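Local coordinates for putative uncharacterized protein (Lodderomyces elongisporus, PDB 4IVF) that binds two glutathione molecules per subunit and is probably a glutathione S-transferase that conjugates glutathione to electrophilic substrates, at residues Phe95-Gly100 with Tyr168-Arg173; Lys6-Tyr11 with Asp63-Gly68; Gly18-Ile23 with Asp178-Gly183. All coordinates share one frame; numbering follows the deposited sequence.

Contact 1 (Phe95-Gly100 with Tyr168-Arg173); sequences FSYPAG and YLVGDR
Y97 and R173 lie flat against each other, the guanidinium spread over one face of the phenol ring with centres 4.0 Å apart and planes at 21°. CE1 of Y97 sits over the middle of the guanidinium, 3.3 Å from R173 CZ, and R173 CD rests on the ring nearer its rim in a CH-pi contact. A bend in the arginine chain (chi3 61°) brings NE onto the ring. The phenol oxygen fills the tight end, enclosed by the type II' turn V170-R173. Y97 OH donates to V170 O (2.9 Å), which lies in the ring plane at its edge, and accepts a weak bond from D172 N. G171, lacking a side chain, lets its CA come within 3.1 Å of Y97 OH, while V170 CG1 packs on Y97 CE2 at 3.8 Å.

The other side is more polar and reaches toward solvent. R173 NH1 reaches S96 O at 3.2 Å, and NE and NH2 both bind OD1 of the exposed D172, a side-on salt bridge with R173 NH2 2.8 Å from D172 OD1. Together these bonds fix the rotation of the guanidinium over the ring. S96 OG turns elsewhere, to D90, and the F95 side chain starts away from the turn, its ring packing on F179.

The contact thus joins the linker between helices 78-89 and 102-131, which connects the two domains, to the loop between helices 137-159 and 176-185. Helix 102-131 flanks it, with T107 touching both Y97 and V170 and Y110 touching V170.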
loop_
_atom_site.group_PDB
_atom_site.type_symbol
_atom_site.label_atom_id
_atom_site.label_comp_id
_atom_site.label_asym_id
_atom_site.label_seq_id
_atom_site.Cartn_x
_atom_site.Cartn_y
_atom_site.Cartn_z
ATOM N N PHE F 95 -17.615 2.227 10.700
ATOM C CA PHE F 95 -16.161 2.229 10.706
ATOM C C PHE F 95 -15.639 2.588 9.329
ATOM O O PHE F 95 -14.561 2.147 8.934
ATOM C CB PHE F 95 -15.621 0.847 11.112
ATOM C CG PHE F 95 -16.091 0.387 12.458
ATOM C CD1 PHE F 95 -15.472 0.836 13.612
ATOM C CD2 PHE F 95 -17.154 -0.492 12.573
ATOM C CE1 PHE F 95 -15.906 0.413 14.858
ATOM C CE2 PHE F 95 -17.598 -0.913 13.816
ATOM C CZ PHE F 95 -16.975 -0.463 14.958
ATOM N N SER F 96 -16.423 3.362 8.591
ATOM C CA SER F 96 -16.075 3.739 7.223
ATOM C C SER F 96 -16.975 4.865 6.784
ATOM O O SER F 96 -17.987 5.151 7.421
ATOM C CB SER F 96 -16.227 2.549 6.257
ATOM O OG SER F 96 -17.562 2.062 6.235
ATOM N N TYR F 97 -16.604 5.508 5.689
ATOM C CA TYR F 97 -17.372 6.626 5.166
ATOM C C TYR F 97 -18.014 6.234 3.847
ATOM O O TYR F 97 -17.532 5.330 3.178
ATOM C CB TYR F 97 -16.456 7.828 4.981
ATOM C CG TYR F 97 -16.042 8.431 6.295
ATOM C CD1 TYR F 97 -16.838 9.388 6.914
ATOM C CD2 TYR F 97 -14.869 8.030 6.933
ATOM C CE1 TYR F 97 -16.483 9.935 8.111
ATOM C CE2 TYR F 97 -14.505 8.574 8.140
ATOM C CZ TYR F 97 -15.317 9.537 8.725
ATOM O OH TYR F 97 -14.976 10.099 9.938
ATOM N N PRO F 98 -19.111 6.908 3.474
ATOM C CA PRO F 98 -19.765 6.590 2.202
ATOM C C PRO F 98 -18.806 6.747 1.033
ATOM O O PRO F 98 -18.015 7.697 1.004
ATOM C CB PRO F 98 -20.876 7.641 2.111
ATOM C CG PRO F 98 -21.212 7.936 3.538
ATOM C CD PRO F 98 -19.889 7.872 4.270
ATOM N N ALA F 99 -18.886 5.817 0.086
ATOM C CA ALA F 99 -18.033 5.825 -1.098
ATOM C C ALA F 99 -18.195 7.133 -1.869
ATOM O O ALA F 99 -19.301 7.639 -2.007
ATOM C CB ALA F 99 -18.362 4.631 -1.989
ATOM N N GLY F 100 -17.085 7.681 -2.356
ATOM C CA GLY F 100 -17.118 8.932 -3.094
ATOM C C GLY F 100 -16.896 10.214 -2.297
ATOM O O GLY F 100 -16.671 11.277 -2.881
ATOM N N TYR F 168 -9.217 10.106 16.188
ATOM C CA TYR F 168 -9.301 9.284 14.983
ATOM C C TYR F 168 -8.435 9.859 13.872
ATOM O O TYR F 168 -8.279 11.068 13.761
ATOM C CB TYR F 168 -10.743 9.227 14.487
ATOM C CG TYR F 168 -11.770 8.968 15.561
ATOM C CD1 TYR F 168 -11.967 7.692 16.055
ATOM C CD2 TYR F 168 -12.545 9.999 16.076
ATOM C CE1 TYR F 168 -12.896 7.436 17.017
ATOM C CE2 TYR F 168 -13.487 9.755 17.057
ATOM C CZ TYR F 168 -13.663 8.464 17.520
ATOM O OH TYR F 168 -14.596 8.188 18.495
ATOM N N LEU F 169 -7.887 8.995 13.030
ATOM C CA LEU F 169 -7.157 9.481 11.866
ATOM C C LEU F 169 -8.059 10.242 10.903
ATOM O O LEU F 169 -7.636 11.227 10.292
ATOM C CB LEU F 169 -6.507 8.323 11.131
ATOM C CG LEU F 169 -5.337 7.676 11.858
ATOM C CD1 LEU F 169 -4.787 6.508 11.026
ATOM C CD2 LEU F 169 -4.271 8.727 12.123
ATOM N N VAL F 170 -9.296 9.786 10.740
ATOM C CA VAL F 170 -10.235 10.491 9.863
ATOM C C VAL F 170 -11.592 10.724 10.515
ATOM O O VAL F 170 -12.290 9.778 10.880
ATOM C CB VAL F 170 -10.444 9.767 8.516
ATOM C CG1 VAL F 170 -11.366 10.578 7.624
ATOM C CG2 VAL F 170 -9.123 9.538 7.819
ATOM N N GLY F 171 -11.958 11.997 10.656
ATOM C CA GLY F 171 -13.270 12.383 11.146
ATOM C C GLY F 171 -13.641 11.923 12.544
ATOM O O GLY F 171 -12.854 12.049 13.487
ATOM N N ASP F 172 -14.847 11.378 12.670
ATOM C CA ASP F 172 -15.411 10.999 13.963
ATOM C C ASP F 172 -15.532 9.489 14.168
ATOM O O ASP F 172 -16.326 9.028 14.975
ATOM C CB ASP F 172 -16.795 11.633 14.121
ATOM C CG ASP F 172 -17.773 11.192 13.034
ATOM O OD1 ASP F 172 -17.331 10.644 12.002
ATOM O OD2 ASP F 172 -18.994 11.401 13.210
ATOM N N ARG F 173 -14.761 8.707 13.440
ATOM C CA ARG F 173 -14.864 7.268 13.617
ATOM C C ARG F 173 -13.546 6.577 13.311
ATOM O O ARG F 173 -12.732 7.087 12.545
ATOM C CB ARG F 173 -15.994 6.700 12.745
ATOM C CG ARG F 173 -15.668 6.622 11.256
ATOM C CD ARG F 173 -16.927 6.679 10.389
ATOM N NE ARG F 173 -17.626 7.942 10.600
ATOM C CZ ARG F 173 -18.723 8.328 9.956
ATOM N NH1 ARG F 173 -19.271 7.558 9.021
ATOM N NH2 ARG F 173 -19.267 9.501 10.251
#

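Contact 2 (Lys6-Tyr11 with Asp63-Gly68); sequences KPIKLY and DPNFKG
The carboxamide of N65 pairs with the backbone of K6 through two hydrogen bonds. K6 N donates to N65 OD1 in the carbonyl plane, on a lone pair (2.8 Å, 161°), and N65 ND2 returns a bond to K6 O at 2.8 Å. Both ends of the amide are therefore engaged by a single residue, which settles its orientation.

D63 braces that amide from within the type I turn D63-F66. Its OD1 accepts from N65 N (2.9 Å), forming an Asx turn, and uses its syn lone pair for N65 ND2, while D63 OD2 is held by the hydroxyls of Y84 and Y89.

Van der Waals packing completes the contact. P64 CG wedges against the backbone, 3.2 Å from P7 O, and meets K6 CB at 3.6 Å. The side chain of I8 crosses the D63 carboxylate, with I8 CG1 3.8 Å from D63 OD1.

In the thioredoxin-like domain, the turn leaves strand 60-63, the antiparallel neighbour of strand 8-12, where K9 and N62 bond through their backbones. Strand 32-36 flanks strand 8-12 on its other edge, and L85 and Y89 of helix 78-89 pack on I8.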
loop_
_atom_site.group_PDB
_atom_site.type_symbol
_atom_site.label_atom_id
_atom_site.label_comp_id
_atom_site.label_asym_id
_atom_site.label_seq_id
_atom_site.Cartn_x
_atom_site.Cartn_y
_atom_site.Cartn_z
ATOM N N LYS F 6 -21.743 -17.384 5.768
ATOM C CA LYS F 6 -20.744 -18.436 5.939
ATOM C C LYS F 6 -19.460 -17.883 6.570
ATOM O O LYS F 6 -19.146 -16.693 6.416
ATOM C CB LYS F 6 -20.430 -19.098 4.592
ATOM C CG LYS F 6 -21.455 -20.143 4.151
ATOM C CD LYS F 6 -21.356 -20.429 2.658
ATOM C CE LYS F 6 -22.110 -21.696 2.265
ATOM N NZ LYS F 6 -23.569 -21.619 2.557
ATOM N N PRO F 7 -18.713 -18.743 7.291
ATOM C CA PRO F 7 -17.436 -18.300 7.870
ATOM C C PRO F 7 -16.432 -17.871 6.800
ATOM O O PRO F 7 -16.296 -18.536 5.773
ATOM C CB PRO F 7 -16.920 -19.554 8.600
ATOM C CG PRO F 7 -18.129 -20.408 8.819
ATOM C CD PRO F 7 -19.031 -20.138 7.650
ATOM N N ILE F 8 -15.736 -16.770 7.056
ATOM C CA ILE F 8 -14.653 -16.305 6.208
ATOM C C ILE F 8 -13.382 -17.036 6.620
ATOM O O ILE F 8 -13.083 -17.128 7.802
ATOM C CB ILE F 8 -14.465 -14.778 6.337
ATOM C CG1 ILE F 8 -15.679 -14.057 5.752
ATOM C CG2 ILE F 8 -13.184 -14.312 5.643
ATOM C CD1 ILE F 8 -15.595 -12.548 5.868
ATOM N N LYS F 9 -12.651 -17.593 5.659
ATOM C CA LYS F 9 -11.431 -18.314 5.998
ATOM C C LYS F 9 -10.251 -17.349 5.987
ATOM O O LYS F 9 -10.013 -16.654 4.994
ATOM C CB LYS F 9 -11.187 -19.500 5.058
ATOM C CG LYS F 9 -9.884 -20.268 5.329
ATOM C CD LYS F 9 -10.049 -21.403 6.350
ATOM C CE LYS F 9 -8.979 -22.479 6.130
ATOM N NZ LYS F 9 -9.018 -23.663 7.068
ATOM N N LEU F 10 -9.527 -17.311 7.104
ATOM C CA LEU F 10 -8.381 -16.428 7.257
ATOM C C LEU F 10 -7.079 -17.227 7.332
ATOM O O LEU F 10 -6.876 -18.008 8.266
ATOM C CB LEU F 10 -8.538 -15.574 8.517
ATOM C CG LEU F 10 -7.347 -14.698 8.879
ATOM C CD1 LEU F 10 -7.038 -13.703 7.758
ATOM C CD2 LEU F 10 -7.602 -13.950 10.200
ATOM N N TYR F 11 -6.215 -17.033 6.340
ATOM C CA TYR F 11 -4.884 -17.621 6.344
ATOM C C TYR F 11 -3.967 -16.589 6.979
ATOM O O TYR F 11 -3.795 -15.487 6.456
ATOM C CB TYR F 11 -4.428 -17.965 4.918
ATOM C CG TYR F 11 -5.342 -18.973 4.242
ATOM C CD1 TYR F 11 -5.265 -20.319 4.553
ATOM C CD2 TYR F 11 -6.298 -18.574 3.313
ATOM C CE1 TYR F 11 -6.106 -21.243 3.967
ATOM C CE2 TYR F 11 -7.149 -19.508 2.714
ATOM C CZ TYR F 11 -7.035 -20.840 3.041
ATOM O OH TYR F 11 -7.861 -21.781 2.468
ATOM N N ASP F 63 -13.571 -15.594 1.051
ATOM C CA ASP F 63 -14.945 -15.303 1.407
ATOM C C ASP F 63 -15.876 -16.139 0.556
ATOM O O ASP F 63 -16.085 -15.836 -0.616
ATOM C CB ASP F 63 -15.258 -13.818 1.197
ATOM C CG ASP F 63 -16.525 -13.388 1.915
ATOM O OD1 ASP F 63 -17.296 -14.280 2.328
ATOM O OD2 ASP F 63 -16.754 -12.168 2.067
ATOM N N PRO F 64 -16.469 -17.181 1.151
ATOM C CA PRO F 64 -17.411 -18.028 0.404
ATOM C C PRO F 64 -18.735 -17.301 0.170
ATOM O O PRO F 64 -19.587 -17.776 -0.583
ATOM C CB PRO F 64 -17.606 -19.236 1.326
ATOM C CG PRO F 64 -17.349 -18.698 2.713
ATOM C CD PRO F 64 -16.360 -17.558 2.573
ATOM N N ASN F 65 -18.894 -16.146 0.812
ATOM C CA ASN F 65 -20.103 -15.349 0.660
ATOM C C ASN F 65 -20.108 -14.523 -0.629
ATOM O O ASN F 65 -21.157 -14.063 -1.058
ATOM C CB ASN F 65 -20.332 -14.451 1.888
ATOM C CG ASN F 65 -20.552 -15.251 3.179
ATOM O OD1 ASN F 65 -21.561 -15.942 3.333
ATOM N ND2 ASN F 65 -19.613 -15.145 4.109
ATOM N N PHE F 66 -18.941 -14.339 -1.245
ATOM C CA PHE F 66 -18.860 -13.622 -2.520
ATOM C C PHE F 66 -19.435 -14.479 -3.644
ATOM O O PHE F 66 -18.834 -15.476 -4.039
ATOM C CB PHE F 66 -17.420 -13.217 -2.852
ATOM C CG PHE F 66 -17.318 -12.151 -3.923
ATOM C CD1 PHE F 66 -17.212 -12.496 -5.260
ATOM C CD2 PHE F 66 -17.341 -10.804 -3.584
ATOM C CE1 PHE F 66 -17.126 -11.523 -6.246
ATOM C CE2 PHE F 66 -17.257 -9.822 -4.562
ATOM C CZ PHE F 66 -17.158 -10.185 -5.899
ATOM N N LYS F 67 -20.584 -14.074 -4.171
ATOM C CA LYS F 67 -21.339 -14.931 -5.091
ATOM C C LYS F 67 -20.837 -14.955 -6.549
ATOM O O LYS F 67 -21.108 -15.903 -7.290
ATOM C CB LYS F 67 -22.845 -14.627 -5.008
ATOM C CG LYS F 67 -23.205 -13.175 -5.262
ATOM C CD LYS F 67 -24.449 -12.740 -4.485
ATOM C CE LYS F 67 -24.089 -12.241 -3.090
ATOM N NZ LYS F 67 -25.063 -11.217 -2.598
ATOM N N GLY F 68 -20.099 -13.930 -6.957
ATOM C CA GLY F 68 -19.496 -13.931 -8.279
ATOM C C GLY F 68 -18.518 -15.072 -8.561
ATOM O O GLY F 68 -18.397 -15.517 -9.701
#

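Contact 3 (Gly18-Ile23 with Asp178-Gly183); sequences GYKISI and DFALLG
K20 lays the aliphatic part of its side chain across A180. Its CG, CD and CE all pass close to the A180 carbonyl, K20 CE coming within 3.4 Å of A180 O, and K20 CD meets A180 CB at 4.1 Å. With CG anti to its own carbonyl carbon (chi1 -72°) and the chain extended beyond it, the lysine runs past the partner helix with its polar end further on. Here the backbones come close: the CA atoms of K20 and G183 are 5.1 Å apart, G183 placing no side chain between the helices. I23 makes the apolar half of the contact, its CG2 3.8 Å from F179 CD1 and its CD1 4.2 Å from L182 CD2.

Around this first shell, K20 NZ is bonded to the side-chain oxygens of Q114, T78 and N17, which would offset the cost of a buried ammonium. F24 meets the F179 ring obliquely, F218 covers I23 and L182, and L208 of helix 199-209 backs F179 and L182. In the first turn of helix 176-185, D178 OD1 accepts from T175 N and D178 OD2 from W204 NE1, which ties down the start of the helix.

The two helix segments cross at 136°, their axes 8.0 Å apart, in the buried interface between the thioredoxin-like and all-helical domains of the glutathione transferase fold. The D178–T175 bond and the spacing of the two residues are consistent with the N-capping box known at this helix in the family. T78 and N17 bind glutathione, and the K20 side chain comes within about 4 Å of a bound molecule, making K20 a second-shell residue of the glutathione site.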
loop_
_atom_site.group_PDB
_atom_site.type_symbol
_atom_site.label_atom_id
_atom_site.label_comp_id
_atom_site.label_asym_id
_atom_site.label_seq_id
_atom_site.Cartn_x
_atom_site.Cartn_y
_atom_site.Cartn_z
ATOM N N GLY F 18 -1.242 -9.936 10.075
ATOM C CA GLY F 18 -2.323 -10.818 10.467
ATOM C C GLY F 18 -3.323 -10.150 11.397
ATOM O O GLY F 18 -4.536 -10.280 11.219
ATOM N N TYR F 19 -2.804 -9.425 12.385
ATOM C CA TYR F 19 -3.630 -8.755 13.378
ATOM C C TYR F 19 -4.554 -7.693 12.775
ATOM O O TYR F 19 -5.665 -7.491 13.261
ATOM C CB TYR F 19 -2.743 -8.114 14.455
ATOM C CG TYR F 19 -1.953 -9.109 15.269
ATOM C CD1 TYR F 19 -2.489 -10.346 15.592
ATOM C CD2 TYR F 19 -0.678 -8.814 15.705
ATOM C CE1 TYR F 19 -1.776 -11.258 16.338
ATOM C CE2 TYR F 19 0.041 -9.716 16.453
ATOM C CZ TYR F 19 -0.511 -10.937 16.768
ATOM O OH TYR F 19 0.205 -11.842 17.516
ATOM N N LYS F 20 -4.096 -7.011 11.731
ATOM C CA LYS F 20 -4.927 -6.024 11.046
ATOM C C LYS F 20 -6.252 -6.648 10.657
ATOM O O LYS F 20 -7.319 -6.076 10.880
ATOM C CB LYS F 20 -4.255 -5.523 9.773
ATOM C CG LYS F 20 -3.063 -4.611 9.955
ATOM C CD LYS F 20 -2.617 -4.188 8.576
ATOM C CE LYS F 20 -1.203 -3.670 8.501
ATOM N NZ LYS F 20 -0.848 -3.479 7.047
ATOM N N ILE F 21 -6.174 -7.841 10.082
ATOM C CA ILE F 21 -7.349 -8.500 9.554
ATOM C C ILE F 21 -8.167 -9.149 10.665
ATOM O O ILE F 21 -9.392 -9.046 10.672
ATOM C CB ILE F 21 -6.984 -9.537 8.459
ATOM C CG1 ILE F 21 -6.153 -8.875 7.354
ATOM C CG2 ILE F 21 -8.232 -10.158 7.881
ATOM C CD1 ILE F 21 -6.596 -7.467 6.992
ATOM N N SER F 22 -7.502 -9.796 11.617
ATOM C CA SER F 22 -8.251 -10.461 12.683
ATOM C C SER F 22 -8.955 -9.436 13.580
ATOM O O SER F 22 -10.089 -9.648 13.999
ATOM C CB SER F 22 -7.365 -11.395 13.506
ATOM O OG SER F 22 -6.383 -10.684 14.246
ATOM N N ILE F 23 -8.280 -8.330 13.867
ATOM C CA ILE F 23 -8.926 -7.217 14.564
ATOM C C ILE F 23 -10.128 -6.655 13.782
ATOM O O ILE F 23 -11.198 -6.445 14.354
ATOM C CB ILE F 23 -7.939 -6.080 14.874
ATOM C CG1 ILE F 23 -6.918 -6.539 15.922
ATOM C CG2 ILE F 23 -8.689 -4.843 15.380
ATOM C CD1 ILE F 23 -5.755 -5.616 16.067
ATOM N N ASP F 178 -6.999 3.368 10.773
ATOM C CA ASP F 178 -6.611 3.191 12.173
ATOM C C ASP F 178 -6.281 1.727 12.474
ATOM O O ASP F 178 -5.292 1.418 13.134
ATOM C CB ASP F 178 -7.724 3.664 13.111
ATOM C CG ASP F 178 -8.133 5.099 12.856
ATOM O OD1 ASP F 178 -8.983 5.333 11.973
ATOM O OD2 ASP F 178 -7.603 5.996 13.537
ATOM N N PHE F 179 -7.119 0.817 12.002
ATOM C CA PHE F 179 -6.897 -0.584 12.313
ATOM C C PHE F 179 -5.633 -1.116 11.659
ATOM O O PHE F 179 -4.929 -1.924 12.245
ATOM C CB PHE F 179 -8.139 -1.409 12.006
ATOM C CG PHE F 179 -9.309 -1.048 12.876
ATOM C CD1 PHE F 179 -9.255 -1.266 14.243
ATOM C CD2 PHE F 179 -10.440 -0.455 12.339
ATOM C CE1 PHE F 179 -10.315 -0.924 15.066
ATOM C CE2 PHE F 179 -11.501 -0.104 13.145
ATOM C CZ PHE F 179 -11.441 -0.338 14.522
ATOM N N ALA F 180 -5.326 -0.618 10.468
ATOM C CA ALA F 180 -4.068 -0.936 9.790
ATOM C C ALA F 180 -2.859 -0.504 10.603
ATOM O O ALA F 180 -1.926 -1.287 10.806
ATOM C CB ALA F 180 -4.025 -0.295 8.400
ATOM N N LEU F 181 -2.861 0.750 11.050
ATOM C CA LEU F 181 -1.737 1.280 11.819
ATOM C C LEU F 181 -1.561 0.509 13.136
ATOM O O LEU F 181 -0.441 0.224 13.580
ATOM C CB LEU F 181 -1.930 2.784 12.087
ATOM C CG LEU F 181 -0.799 3.429 12.901
ATOM C CD1 LEU F 181 0.512 3.354 12.145
ATOM C CD2 LEU F 181 -1.123 4.865 13.282
ATOM N N LEU F 182 -2.687 0.154 13.738
ATOM C CA LEU F 182 -2.723 -0.495 15.046
ATOM C C LEU F 182 -1.936 -1.815 15.086
ATOM O O LEU F 182 -1.276 -2.126 16.080
ATOM C CB LEU F 182 -4.182 -0.736 15.446
ATOM C CG LEU F 182 -4.461 -1.343 16.815
ATOM C CD1 LEU F 182 -3.840 -0.481 17.908
ATOM C CD2 LEU F 182 -5.958 -1.518 17.029
ATOM N N GLY F 183 -2.014 -2.595 14.010
ATOM C CA GLY F 183 -1.318 -3.869 13.962
ATOM C C GLY F 183 0.172 -3.682 14.186
ATOM O O GLY F 183 0.778 -4.441 14.928
#

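In the fold
From the N terminus, residues 6-11 open contact 2 and helix segment 18-23 opens contact 3 before residues 63-68 close contact 2, so these two loops cross. Contact 2 is finished within the thioredoxin-like domain, and contact 1 follows it in series, starting at 95-100 and closing at 168-173 after a largely helical excursion. Segment 178-183 then closes contact 3, whose loop encloses contact 1 and ties the two domains together. Contact 3 touches both others: L10 packs on I21 on the sheet side, while L169 N probably bonds to D178 OD2 on the helical side. Contacts 1 and 2 stay apart, about 14 Å between nearest atoms.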